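PDB 1XKY: dihydrodipicolinate synthase from Bacillus anthracis, which probably catalyses the condensation of pyruvate with aspartate semialdehyde, a committing step toward diaminopimelate and lysine, using a TIM-barrel fold. Local coordinates for residues A[267-272]-A[290-295]; A[28-33]-A[64-69]; A[222-227]-A[241-246]; A[34-39]-A[75-80]. All coordinates share one frame; numbering follows the deposited sequence.

Contact 1 (A[267-272]-A[290-295])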
loop_
_atom_site.group_PDB
_atom_site.type_symbol
_atom_site.label_atom_id
_atom_site.label_comp_id
_atom_site.label_asym_id
_atom_site.label_seq_id
_atom_site.Cartn_x
_atom_site.Cartn_y
_atom_site.Cartn_z
ATOM N N LEU A 267 -28.144 -14.870 6.439
ATOM C CA LEU A 267 -29.544 -14.928 6.029
ATOM C C LEU A 267 -30.163 -16.292 6.361
ATOM O O LEU A 267 -31.263 -16.368 6.913
ATOM C CB LEU A 267 -29.674 -14.618 4.532
ATOM C CG LEU A 267 -29.710 -13.124 4.185
ATOM C CD1 LEU A 267 -29.463 -12.885 2.706
ATOM C CD2 LEU A 267 -31.048 -12.523 4.622
ATOM N N GLN A 268 -29.451 -17.364 6.021
ATOM C CA GLN A 268 -29.862 -18.717 6.396
ATOM C C GLN A 268 -30.016 -18.853 7.918
ATOM O O GLN A 268 -30.984 -19.446 8.387
ATOM C CB GLN A 268 -28.875 -19.748 5.830
ATOM C CG GLN A 268 -29.099 -21.189 6.276
ATOM C CD GLN A 268 -28.171 -21.601 7.411
ATOM O OE1 GLN A 268 -26.938 -21.513 7.290
ATOM N NE2 GLN A 268 -28.755 -22.058 8.517
ATOM N N MET A 269 -29.077 -18.289 8.678
ATOM C CA MET A 269 -29.119 -18.343 10.151
ATOM C C MET A 269 -30.381 -17.690 10.749
ATOM O O MET A 269 -30.848 -18.119 11.807
ATOM C CB MET A 269 -27.872 -17.678 10.759
ATOM C CG MET A 269 -26.585 -18.499 10.695
ATOM S SD MET A 269 -25.108 -17.517 11.116
ATOM C CE MET A 269 -23.846 -18.746 10.822
ATOM N N VAL A 270 -30.921 -16.664 10.084
ATOM C CA VAL A 270 -32.171 -16.019 10.534
ATOM C C VAL A 270 -33.400 -16.473 9.744
ATOM O O VAL A 270 -34.385 -15.737 9.647
ATOM C CB VAL A 270 -32.090 -14.461 10.515
ATOM C CG1 VAL A 270 -30.947 -13.976 11.398
ATOM C CG2 VAL A 270 -31.945 -13.906 9.094
ATOM N N GLY A 271 -33.341 -17.677 9.180
ATOM C CA GLY A 271 -34.513 -18.308 8.573
ATOM C C GLY A 271 -34.836 -17.943 7.133
ATOM O O GLY A 271 -35.902 -18.316 6.630
ATOM N N LEU A 272 -33.939 -17.220 6.462
ATOM C CA LEU A 272 -34.125 -16.892 5.052
ATOM C C LEU A 272 -33.014 -17.558 4.252
ATOM O O LEU A 272 -32.005 -16.939 3.932
ATOM C CB LEU A 272 -34.149 -15.370 4.841
ATOM C CG LEU A 272 -35.196 -14.857 3.839
ATOM C CD1 LEU A 272 -35.142 -13.349 3.688
ATOM C CD2 LEU A 272 -35.020 -15.512 2.500
ATOM N N VAL A 290 -19.240 -20.720 12.820
ATOM C CA VAL A 290 -19.277 -20.474 14.269
ATOM C C VAL A 290 -18.854 -19.032 14.614
ATOM O O VAL A 290 -19.472 -18.376 15.455
ATOM C CB VAL A 290 -18.385 -21.502 15.029
ATOM C CG1 VAL A 290 -18.186 -21.097 16.487
ATOM C CG2 VAL A 290 -18.999 -22.898 14.960
ATOM N N THR A 291 -17.812 -18.540 13.959
ATOM C CA THR A 291 -17.366 -17.158 14.156
ATOM C C THR A 291 -18.452 -16.134 13.770
ATOM O O THR A 291 -18.726 -15.190 14.517
ATOM C CB THR A 291 -16.059 -16.891 13.369
ATOM O OG1 THR A 291 -15.037 -17.788 13.832
ATOM C CG2 THR A 291 -15.581 -15.454 13.548
ATOM N N LEU A 292 -19.058 -16.330 12.604
ATOM C CA LEU A 292 -20.144 -15.467 12.135
ATOM C C LEU A 292 -21.351 -15.555 13.067
ATOM O O LEU A 292 -21.959 -14.542 13.396
ATOM C CB LEU A 292 -20.552 -15.851 10.711
ATOM C CG LEU A 292 -21.784 -15.169 10.106
ATOM C CD1 LEU A 292 -21.596 -13.653 10.070
ATOM C CD2 LEU A 292 -22.045 -15.721 8.712
ATOM N N GLN A 293 -21.684 -16.777 13.483
ATOM C CA GLN A 293 -22.835 -17.023 14.350
ATOM C C GLN A 293 -22.730 -16.233 15.653
ATOM O O GLN A 293 -23.717 -15.689 16.140
ATOM C CB GLN A 293 -22.952 -18.518 14.667
ATOM C CG GLN A 293 -24.242 -18.917 15.370
ATOM C CD GLN A 293 -24.277 -20.398 15.708
ATOM O OE1 GLN A 293 -23.326 -20.947 16.283
ATOM N NE2 GLN A 293 -25.373 -21.054 15.352
ATOM N N SER A 294 -21.523 -16.162 16.203
ATOM C CA SER A 294 -21.321 -15.486 17.476
ATOM C C SER A 294 -21.510 -13.974 17.350
ATOM O O SER A 294 -21.987 -13.341 18.286
ATOM C CB SER A 294 -19.964 -15.848 18.076
ATOM O OG SER A 294 -20.031 -17.152 18.651
ATOM N N VAL A 295 -21.180 -13.403 16.196
ATOM C CA VAL A 295 -21.440 -11.979 15.966
ATOM C C VAL A 295 -22.941 -11.750 15.737
ATOM O O VAL A 295 -23.543 -10.872 16.357
ATOM C CB VAL A 295 -20.616 -11.394 14.789
ATOM C CG1 VAL A 295 -20.885 -9.893 14.644
ATOM C CG2 VAL A 295 -19.129 -11.640 15.002
#
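Met-269, at the end of helix 261-269, reaches across to Leu-292 and Gln-293 of helix 286-297, joining two members of the helical C-terminal region that follows the TIM barrel, as in other dihydrodipicolinate synthases. Its CB points toward the neighbouring helix. Beyond CB, CG lies opposite the carbonyl carbon (chi1 -76°) and the rest of the chain is extended, which carries sulfur and methyl across a gap that backbone alone leaves wide: the nearest CA atoms, those of Met-269 and Gln-293, are 7.7 Å apart. CB and CG only span this distance; contact begins at the sulfur. SD lies 4.0 Å from Gln-293 CA and sits beside Leu-292 CG. The terminal CE goes farther in, with Leu-292 CD2 at 4.1 Å on an oblique approach. Methionine suits the place because its long, unbranched, polarisable end can lie against both a backbone and a leucine branch. Leu-292 is buried and also touches Leu-254 and Leu-284 in loops and Ser-253 of helix 237-253, so the methyl meets a leucine already packed on other parts of the chain. Just after the methionine the helix ends. Gly-271, with phi 85°, is the C-prime residue of a Schellman motif: Leu-272 N bonds to Leu-267 O at 2.8 Å and Gly-271 N to Gln-268 O at 3.1 Å. The side chain of Gln-293 runs at about a right angle to that of Met-269 and offers only its aliphatic base, CB, to CE, at 4.0 Å.

Contact 2 (A[28-33]-A[64-69])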
loop_
_atom_site.group_PDB
_atom_site.type_symbol
_atom_site.label_atom_id
_atom_site.label_comp_id
_atom_site.label_asym_id
_atom_site.label_seq_id
_atom_site.Cartn_x
_atom_site.Cartn_y
_atom_site.Cartn_z
ATOM N N GLY A 28 -27.385 -25.159 -7.381
ATOM C CA GLY A 28 -26.690 -23.923 -7.720
ATOM C C GLY A 28 -27.376 -23.066 -8.766
ATOM O O GLY A 28 -26.814 -22.059 -9.192
ATOM N N ASN A 29 -28.576 -23.454 -9.193
ATOM C CA ASN A 29 -29.339 -22.641 -10.137
ATOM C C ASN A 29 -30.097 -21.561 -9.386
ATOM O O ASN A 29 -30.360 -21.704 -8.194
ATOM C CB ASN A 29 -30.318 -23.503 -10.942
ATOM C CG ASN A 29 -29.614 -24.540 -11.798
ATOM O OD1 ASN A 29 -29.946 -25.724 -11.751
ATOM N ND2 ASN A 29 -28.630 -24.102 -12.573
ATOM N N ILE A 30 -30.452 -20.489 -10.088
ATOM C CA ILE A 30 -31.230 -19.409 -9.485
ATOM C C ILE A 30 -32.543 -19.947 -8.900
ATOM O O ILE A 30 -33.304 -20.629 -9.590
ATOM C CB ILE A 30 -31.543 -18.271 -10.495
ATOM C CG1 ILE A 30 -30.245 -17.574 -10.932
ATOM C CG2 ILE A 30 -32.519 -17.261 -9.868
ATOM C CD1 ILE A 30 -30.419 -16.515 -12.017
ATOM N N ASP A 31 -32.796 -19.629 -7.631
ATOM C CA ASP A 31 -34.048 -19.996 -6.980
ATOM C C ASP A 31 -34.983 -18.795 -6.975
ATOM O O ASP A 31 -34.829 -17.872 -6.168
ATOM C CB ASP A 31 -33.795 -20.487 -5.559
ATOM C CG ASP A 31 -34.992 -21.213 -4.979
ATOM O OD1 ASP A 31 -36.114 -20.664 -5.027
ATOM O OD2 ASP A 31 -34.795 -22.333 -4.480
ATOM N N PHE A 32 -35.949 -18.808 -7.889
ATOM C CA PHE A 32 -36.829 -17.656 -8.078
ATOM C C PHE A 32 -37.805 -17.456 -6.913
ATOM O O PHE A 32 -38.065 -16.318 -6.521
ATOM C CB PHE A 32 -37.541 -17.746 -9.432
ATOM C CG PHE A 32 -36.600 -17.610 -10.594
ATOM C CD1 PHE A 32 -36.039 -18.730 -11.188
ATOM C CD2 PHE A 32 -36.230 -16.360 -11.053
ATOM C CE1 PHE A 32 -35.149 -18.602 -12.256
ATOM C CE2 PHE A 32 -35.347 -16.225 -12.114
ATOM C CZ PHE A 32 -34.805 -17.346 -12.714
ATOM N N ALA A 33 -38.298 -18.550 -6.332
ATOM C CA ALA A 33 -39.173 -18.463 -5.161
ATOM C C ALA A 33 -38.452 -17.851 -3.954
ATOM O O ALA A 33 -39.029 -17.033 -3.239
ATOM C CB ALA A 33 -39.736 -19.839 -4.798
ATOM N N SER A 64 -25.209 -14.334 -19.025
ATOM C CA SER A 64 -26.002 -13.195 -19.475
ATOM C C SER A 64 -27.500 -13.528 -19.450
ATOM O O SER A 64 -28.325 -12.697 -19.093
ATOM C CB SER A 64 -25.567 -12.776 -20.880
ATOM O OG SER A 64 -26.404 -11.747 -21.373
ATOM N N GLU A 65 -27.824 -14.765 -19.800
ATOM C CA GLU A 65 -29.205 -15.239 -19.837
ATOM C C GLU A 65 -29.792 -15.311 -18.425
ATOM O O GLU A 65 -30.935 -14.931 -18.208
ATOM C CB GLU A 65 -29.279 -16.611 -20.528
ATOM C CG GLU A 65 -29.022 -16.581 -22.047
ATOM C CD GLU A 65 -27.561 -16.302 -22.444
ATOM O OE1 GLU A 65 -26.627 -16.686 -21.695
ATOM O OE2 GLU A 65 -27.352 -15.691 -23.522
ATOM N N GLU A 66 -28.997 -15.796 -17.474
ATOM C CA GLU A 66 -29.365 -15.808 -16.050
ATOM C C GLU A 66 -29.606 -14.403 -15.496
ATOM O O GLU A 66 -30.594 -14.159 -14.788
ATOM C CB GLU A 66 -28.283 -16.525 -15.233
ATOM C CG GLU A 66 -28.350 -18.036 -15.363
ATOM C CD GLU A 66 -27.237 -18.760 -14.634
ATOM O OE1 GLU A 66 -26.080 -18.286 -14.647
ATOM O OE2 GLU A 66 -27.528 -19.828 -14.064
ATOM N N LYS A 67 -28.706 -13.484 -15.837
ATOM C CA LYS A 67 -28.826 -12.099 -15.413
ATOM C C LYS A 67 -30.166 -11.514 -15.855
ATOM O O LYS A 67 -30.896 -10.983 -15.037
ATOM C CB LYS A 67 -27.659 -11.261 -15.943
ATOM C CG LYS A 67 -26.328 -11.584 -15.287
ATOM C CD LYS A 67 -25.195 -10.804 -15.932
ATOM C CE LYS A 67 -23.877 -11.142 -15.286
ATOM N NZ LYS A 67 -22.727 -10.623 -16.046
ATOM N N VAL A 68 -30.485 -11.647 -17.141
ATOM C CA VAL A 68 -31.707 -11.072 -17.716
ATOM C C VAL A 68 -32.969 -11.701 -17.105
ATOM O O VAL A 68 -33.920 -10.993 -16.805
ATOM C CB VAL A 68 -31.735 -11.203 -19.275
ATOM C CG1 VAL A 68 -33.093 -10.744 -19.846
ATOM C CG2 VAL A 68 -30.579 -10.415 -19.911
ATOM N N ALA A 69 -32.969 -13.017 -16.913
ATOM C CA ALA A 69 -34.076 -13.691 -16.218
ATOM C C ALA A 69 -34.240 -13.166 -14.784
ATOM O O ALA A 69 -35.362 -12.930 -14.314
ATOM C CB ALA A 69 -33.860 -15.195 -16.206
HETATM O O HOH W 1 -29.922 -20.694 -12.968
#
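Ile-30 and Phe-32 meet one side of helix 64-78 through Glu-66 and Ala-69. The tip of Ile-30, CD1, lies 3.6 Å from Glu-66 O and 3.9 Å from Glu-66 CB, so a methyl rests on helix backbone and on the aliphatic base of an acidic residue. One turn along, Phe-32 CZ packs against Ala-69 CB at 4.2 Å, while Ala-69 O sits at the edge of the ring, near its plane. The small alanine lets the ring come close to the helix. Within their own segment the two apolar residues support each other: Ile-30 CG2 stands 3.6 Å above the Phe-32 ring plane, over its centre, and His-73 adds an edge-to-face contact to the same ring. A water ties the polar parts together. It accepts from Ile-30 N at 2.9 Å and donates to Glu-66 OE2 at 2.8 Å. That oxygen also forms a salt bridge with Arg-278, whose NH2 reaches Gly-28 O as well. OE1 accepts from the backbone N of Thr-63, just before the helix, the side-chain half of a capping box; both carboxylate oxygens are thus engaged, and the helix start would probably stabilise their charge. Farther out, Asp-31 fills the N-cap position of helix 32-44, its OD1 accepting from Lys-34 N; an aspartate serves well here because its short side chain can bend back onto the first turn. The contact thus pairs the capped starts of two neighbouring helices, each following a barrel strand, where the beta-alpha loops of a TIM barrel emerge.

Contact 3 (A[222-227]-A[241-246])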
loop_
_atom_site.group_PDB
_atom_site.type_symbol
_atom_site.label_atom_id
_atom_site.label_comp_id
_atom_site.label_asym_id
_atom_site.label_seq_id
_atom_site.Cartn_x
_atom_site.Cartn_y
_atom_site.Cartn_z
ATOM N N GLY A 222 -31.164 -4.036 8.385
ATOM C CA GLY A 222 -31.779 -2.923 7.676
ATOM C C GLY A 222 -32.596 -2.013 8.577
ATOM O O GLY A 222 -32.535 -0.794 8.434
ATOM N N ASN A 223 -33.362 -2.590 9.506
ATOM C CA ASN A 223 -34.186 -1.756 10.395
ATOM C C ASN A 223 -33.300 -0.897 11.299
ATOM O O ASN A 223 -33.600 0.275 11.538
ATOM C CB ASN A 223 -35.169 -2.588 11.231
ATOM C CG ASN A 223 -36.336 -3.152 10.408
ATOM O OD1 ASN A 223 -36.705 -2.619 9.360
ATOM N ND2 ASN A 223 -36.932 -4.225 10.904
ATOM N N GLU A 224 -32.207 -1.487 11.783
ATOM C CA GLU A 224 -31.235 -0.774 12.618
ATOM C C GLU A 224 -30.585 0.397 11.855
ATOM O O GLU A 224 -30.464 1.509 12.386
ATOM C CB GLU A 224 -30.163 -1.730 13.136
ATOM C CG GLU A 224 -30.658 -2.731 14.203
ATOM C CD GLU A 224 -31.384 -3.960 13.643
ATOM O OE1 GLU A 224 -31.660 -4.031 12.431
ATOM O OE2 GLU A 224 -31.704 -4.862 14.442
ATOM N N MET A 225 -30.197 0.148 10.609
ATOM C CA MET A 225 -29.625 1.185 9.744
ATOM C C MET A 225 -30.632 2.296 9.446
ATOM O O MET A 225 -30.269 3.464 9.382
ATOM C CB MET A 225 -29.144 0.576 8.423
ATOM C CG MET A 225 -27.994 -0.394 8.566
ATOM S SD MET A 225 -27.581 -1.207 7.015
ATOM C CE MET A 225 -27.055 0.210 6.049
ATOM N N GLN A 226 -31.897 1.922 9.258
ATOM C CA GLN A 226 -32.966 2.898 9.054
ATOM C C GLN A 226 -33.092 3.826 10.274
ATOM O O GLN A 226 -33.172 5.048 10.130
ATOM C CB GLN A 226 -34.277 2.167 8.775
ATOM C CG GLN A 226 -35.463 3.053 8.465
ATOM C CD GLN A 226 -36.684 2.238 8.094
ATOM O OE1 GLN A 226 -37.316 1.614 8.951
ATOM N NE2 GLN A 226 -37.011 2.221 6.820
ATOM N N GLU A 227 -33.088 3.243 11.471
ATOM C CA GLU A 227 -33.163 4.025 12.713
ATOM C C GLU A 227 -31.902 4.873 12.920
ATOM O O GLU A 227 -31.986 5.992 13.408
ATOM C CB GLU A 227 -33.378 3.089 13.915
ATOM C CG GLU A 227 -33.467 3.782 15.280
ATOM C CD GLU A 227 -34.809 4.438 15.560
ATOM O OE1 GLU A 227 -34.919 5.145 16.584
ATOM O OE2 GLU A 227 -35.753 4.261 14.776
ATOM N N GLN A 241 -24.633 7.211 16.845
ATOM C CA GLN A 241 -23.304 6.643 17.091
ATOM C C GLN A 241 -23.386 5.229 17.680
ATOM O O GLN A 241 -22.570 4.380 17.342
ATOM C CB GLN A 241 -22.468 7.580 17.981
ATOM C CG GLN A 241 -21.972 8.829 17.232
ATOM C CD GLN A 241 -21.607 10.002 18.139
ATOM O OE1 GLN A 241 -21.473 9.842 19.349
ATOM N NE2 GLN A 241 -21.444 11.187 17.548
ATOM N N LYS A 242 -24.379 4.976 18.531
ATOM C CA LYS A 242 -24.583 3.650 19.112
ATOM C C LYS A 242 -24.896 2.604 18.031
ATOM O O LYS A 242 -24.341 1.498 18.043
ATOM C CB LYS A 242 -25.705 3.694 20.151
ATOM C CG LYS A 242 -25.896 2.416 20.947
ATOM C CD LYS A 242 -27.203 2.463 21.729
ATOM C CE LYS A 242 -27.394 1.219 22.579
ATOM N NZ LYS A 242 -26.560 1.272 23.809
ATOM N N LEU A 243 -25.772 2.963 17.096
ATOM C CA LEU A 243 -26.156 2.058 16.002
ATOM C C LEU A 243 -25.052 1.944 14.947
ATOM O O LEU A 243 -24.870 0.880 14.344
ATOM C CB LEU A 243 -27.482 2.506 15.375
ATOM C CG LEU A 243 -28.713 2.230 16.256
ATOM C CD1 LEU A 243 -29.895 3.058 15.829
ATOM C CD2 LEU A 243 -29.058 0.743 16.232
ATOM N N HIS A 244 -24.318 3.034 14.736
ATOM C CA HIS A 244 -23.128 3.033 13.884
ATOM C C HIS A 244 -22.116 1.990 14.352
ATOM O O HIS A 244 -21.526 1.294 13.544
ATOM C CB HIS A 244 -22.494 4.435 13.863
ATOM C CG HIS A 244 -21.124 4.485 13.266
ATOM N ND1 HIS A 244 -20.891 4.385 11.909
ATOM C CD2 HIS A 244 -19.910 4.647 13.846
ATOM C CE1 HIS A 244 -19.592 4.478 11.682
ATOM N NE2 HIS A 244 -18.975 4.631 12.841
ATOM N N GLN A 245 -21.924 1.897 15.661
ATOM C CA GLN A 245 -21.014 0.913 16.239
ATOM C C GLN A 245 -21.433 -0.526 15.913
ATOM O O GLN A 245 -20.595 -1.361 15.560
ATOM C CB GLN A 245 -20.881 1.149 17.748
ATOM C CG GLN A 245 -19.977 2.340 18.039
ATOM C CD GLN A 245 -20.124 2.911 19.433
ATOM O OE1 GLN A 245 -19.621 4.007 19.719
ATOM N NE2 GLN A 245 -20.808 2.188 20.307
ATOM N N LEU A 246 -22.731 -0.790 16.009
ATOM C CA LEU A 246 -23.307 -2.076 15.626
ATOM C C LEU A 246 -23.091 -2.355 14.138
ATOM O O LEU A 246 -22.666 -3.441 13.768
ATOM C CB LEU A 246 -24.808 -2.095 15.942
ATOM C CG LEU A 246 -25.586 -3.371 15.584
ATOM C CD1 LEU A 246 -25.070 -4.543 16.385
ATOM C CD2 LEU A 246 -27.076 -3.173 15.823
#
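A helical hairpin joins the barrel to its C-terminal extension, and here Leu-243 and Leu-246 of helix 237-253 pack against Glu-224 and Glu-227 of helix 218-234, the helix that follows the last strand of the TIM barrel. The two short segments run roughly antiparallel, with 148° between their directions and 9.5 Å between their axes. Glu-224 and Leu-243 have the nearest CA atoms, and each sends its CB toward the partner helix. Leu-243 spreads its two methyls over the opposing backbone. CD1 touches both Glu-227 CG, at 3.7 Å, and Glu-224 O, at 3.8 Å, while CD2 lies 4.1 Å from Glu-224 CB. The glutamates therefore take part as hydrocarbon: their methylenes line the interface, and both chains bend at chi2, near 80°, which turns the carboxylates aside. Long acidic residues suit a half-buried seam because the stem can be covered while the charge leaves at its margin. The carboxylate of Glu-227 makes a salt bridge with Lys-239, close to the start of the second helix, and adds a polar tie within the hairpin. Leucine is the natural counterpart, since its forked end can touch more than one partner. Other residues of helix 237-253 meet the second subunit: His-244 NE2 hydrogen-bonds to Thr-182 OG1 and Gln-241 NE2 to Ala-207 O, both of that subunit, so this helix serves both hairpin and subunit interface. One turn beyond Leu-243, the buried Leu-246 approaches Glu-224 obliquely and sets its CD2 4.0 Å from Glu-224 CG.

Contact 4 (A[34-39]-A[75-80])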
loop_
_atom_site.group_PDB
_atom_site.type_symbol
_atom_site.label_atom_id
_atom_site.label_comp_id
_atom_site.label_asym_id
_atom_site.label_seq_id
_atom_site.Cartn_x
_atom_site.Cartn_y
_atom_site.Cartn_z
ATOM N N LYS A 34 -37.201 -18.246 -3.725
ATOM C CA LYS A 34 -36.389 -17.635 -2.659
ATOM C C LYS A 34 -36.096 -16.161 -2.960
ATOM O O LYS A 34 -36.052 -15.334 -2.050
ATOM C CB LYS A 34 -35.076 -18.405 -2.449
ATOM C CG LYS A 34 -35.265 -19.760 -1.788
ATOM C CD LYS A 34 -33.960 -20.553 -1.655
ATOM C CE LYS A 34 -34.135 -21.705 -0.644
ATOM N NZ LYS A 34 -32.829 -22.324 -0.236
ATOM N N THR A 35 -35.897 -15.838 -4.236
ATOM C CA THR A 35 -35.707 -14.448 -4.646
ATOM C C THR A 35 -36.944 -13.611 -4.301
ATOM O O THR A 35 -36.819 -12.522 -3.751
ATOM C CB THR A 35 -35.373 -14.333 -6.150
ATOM O OG1 THR A 35 -34.203 -15.112 -6.448
ATOM C CG2 THR A 35 -35.118 -12.888 -6.544
ATOM N N THR A 36 -38.129 -14.136 -4.594
ATOM C CA THR A 36 -39.379 -13.453 -4.244
ATOM C C THR A 36 -39.435 -13.194 -2.737
ATOM O O THR A 36 -39.686 -12.067 -2.304
ATOM C CB THR A 36 -40.610 -14.257 -4.704
ATOM O OG1 THR A 36 -40.534 -14.466 -6.118
ATOM C CG2 THR A 36 -41.919 -13.530 -4.367
ATOM N N LYS A 37 -39.150 -14.221 -1.942
ATOM C CA LYS A 37 -39.139 -14.068 -0.488
ATOM C C LYS A 37 -38.147 -12.989 -0.050
ATOM O O LYS A 37 -38.473 -12.134 0.784
ATOM C CB LYS A 37 -38.807 -15.395 0.196
ATOM C CG LYS A 37 -39.065 -15.386 1.696
ATOM C CD LYS A 37 -38.456 -16.605 2.403
ATOM C CE LYS A 37 -39.282 -17.874 2.238
ATOM N NZ LYS A 37 -38.899 -18.669 1.033
ATOM N N LEU A 38 -36.950 -13.018 -0.634
ATOM C CA LEU A 38 -35.886 -12.083 -0.258
ATOM C C LEU A 38 -36.234 -10.640 -0.609
ATOM O O LEU A 38 -36.014 -9.740 0.194
ATOM C CB LEU A 38 -34.556 -12.465 -0.929
ATOM C CG LEU A 38 -33.389 -11.489 -0.697
ATOM C CD1 LEU A 38 -33.057 -11.400 0.774
ATOM C CD2 LEU A 38 -32.163 -11.914 -1.496
ATOM N N VAL A 39 -36.754 -10.424 -1.816
ATOM C CA VAL A 39 -37.147 -9.080 -2.264
ATOM C C VAL A 39 -38.197 -8.476 -1.329
ATOM O O VAL A 39 -38.069 -7.326 -0.898
ATOM C CB VAL A 39 -37.668 -9.089 -3.715
ATOM C CG1 VAL A 39 -38.338 -7.767 -4.066
ATOM C CG2 VAL A 39 -36.524 -9.372 -4.695
ATOM N N VAL A 75 -37.934 -7.290 -11.290
ATOM C CA VAL A 75 -38.838 -6.237 -11.753
ATOM C C VAL A 75 -40.302 -6.619 -11.478
ATOM O O VAL A 75 -41.085 -5.800 -10.991
ATOM C CB VAL A 75 -38.612 -5.932 -13.269
ATOM C CG1 VAL A 75 -39.801 -5.182 -13.886
ATOM C CG2 VAL A 75 -37.321 -5.150 -13.458
ATOM N N SER A 76 -40.650 -7.868 -11.780
ATOM C CA SER A 76 -42.004 -8.389 -11.549
ATOM C C SER A 76 -42.400 -8.357 -10.071
ATOM O O SER A 76 -43.465 -7.862 -9.725
ATOM C CB SER A 76 -42.116 -9.825 -12.083
ATOM O OG SER A 76 -43.387 -10.381 -11.775
ATOM N N VAL A 77 -41.546 -8.898 -9.207
ATOM C CA VAL A 77 -41.847 -8.979 -7.779
ATOM C C VAL A 77 -41.898 -7.584 -7.160
ATOM O O VAL A 77 -42.823 -7.270 -6.404
ATOM C CB VAL A 77 -40.836 -9.882 -7.021
ATOM C CG1 VAL A 77 -41.109 -9.871 -5.514
ATOM C CG2 VAL A 77 -40.911 -11.301 -7.543
ATOM N N VAL A 78 -40.924 -6.745 -7.500
ATOM C CA VAL A 78 -40.841 -5.393 -6.935
ATOM C C VAL A 78 -42.086 -4.558 -7.252
ATOM O O VAL A 78 -42.556 -3.800 -6.396
ATOM C CB VAL A 78 -39.546 -4.684 -7.383
ATOM C CG1 VAL A 78 -39.570 -3.212 -7.046
ATOM C CG2 VAL A 78 -38.358 -5.351 -6.723
ATOM N N ASP A 79 -42.620 -4.714 -8.462
ATOM C CA ASP A 79 -43.906 -4.119 -8.828
ATOM C C ASP A 79 -43.894 -2.603 -8.554
ATOM O O ASP A 79 -44.825 -2.056 -7.975
ATOM C CB ASP A 79 -45.030 -4.835 -8.051
ATOM C CG ASP A 79 -46.420 -4.528 -8.583
ATOM O OD1 ASP A 79 -47.362 -4.532 -7.768
ATOM O OD2 ASP A 79 -46.579 -4.282 -9.795
ATOM N N LYS A 80 -42.800 -1.957 -8.955
ATOM C CA LYS A 80 -42.614 -0.506 -8.853
ATOM C C LYS A 80 -42.585 0.096 -7.433
ATOM O O LYS A 80 -42.658 1.312 -7.283
ATOM C CB LYS A 80 -43.646 0.224 -9.737
ATOM C CG LYS A 80 -43.432 0.002 -11.230
ATOM C CD LYS A 80 -42.185 0.728 -11.735
ATOM C CE LYS A 80 -41.902 0.386 -13.190
ATOM N NZ LYS A 80 -40.564 0.883 -13.614
#
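This is an apolar seam between two neighbouring helices on the outside of the TIM barrel, built from Thr-36 and Val-39 of helix 32-44 and Val-77 and Val-78 at the end of helix 64-78. Val-39 CG1 is the shared atom, 3.8 Å from Val-77 CG1 and 3.6 Å from Val-78 CG2. With chi1 168° this methyl lies opposite the backbone N, where it extends toward the other helix and meets both valines. Compact, beta-branched valine and threonine allow the backbones to approach closely: the CA atoms of Thr-36 and Val-77 are 6.2 Å apart. Val-77 presents both methyls to one side of the threonine, CG2 3.5 Å from Thr-36 OG1 and CG1 3.9 Å from Thr-36 CG2. Threonine suits this edge because its methyl joins the packing while its hydroxyl hydrogen-bonds to Phe-32 O and to His-73 NE2, the latter on the partner helix. Just after Val-78, Asp-79 takes a positive phi and the helix ends. Beneath the seam lies the barrel wall: Val-39 and Val-78 both touch Ile-50 of strand 49-52, and Val-78 also reaches Val-84 of strand 84-87.

How the contacts relate
Along the chain, contacts 2 and 4 come first and interleave, contact 3 follows and contact 1 closes the series. Contacts 2 and 4 join the same two helices, 32-44 and 64-78, at points about 13 Å apart between centres, so this pair is held near both the start and the end of helix 64-78. Contact 3 lies about 32 Å from contact 2, centre to centre, on the opposite side of the chain's centre, and leads from the barrel's last helix into the C-terminal helices that contact 1 connects. Contact 1 returns to the barrel: Leu-272 packs on Lys-37 and Leu-38 of contact 4. Through this touch the C-terminal region rests on the first barrel helix.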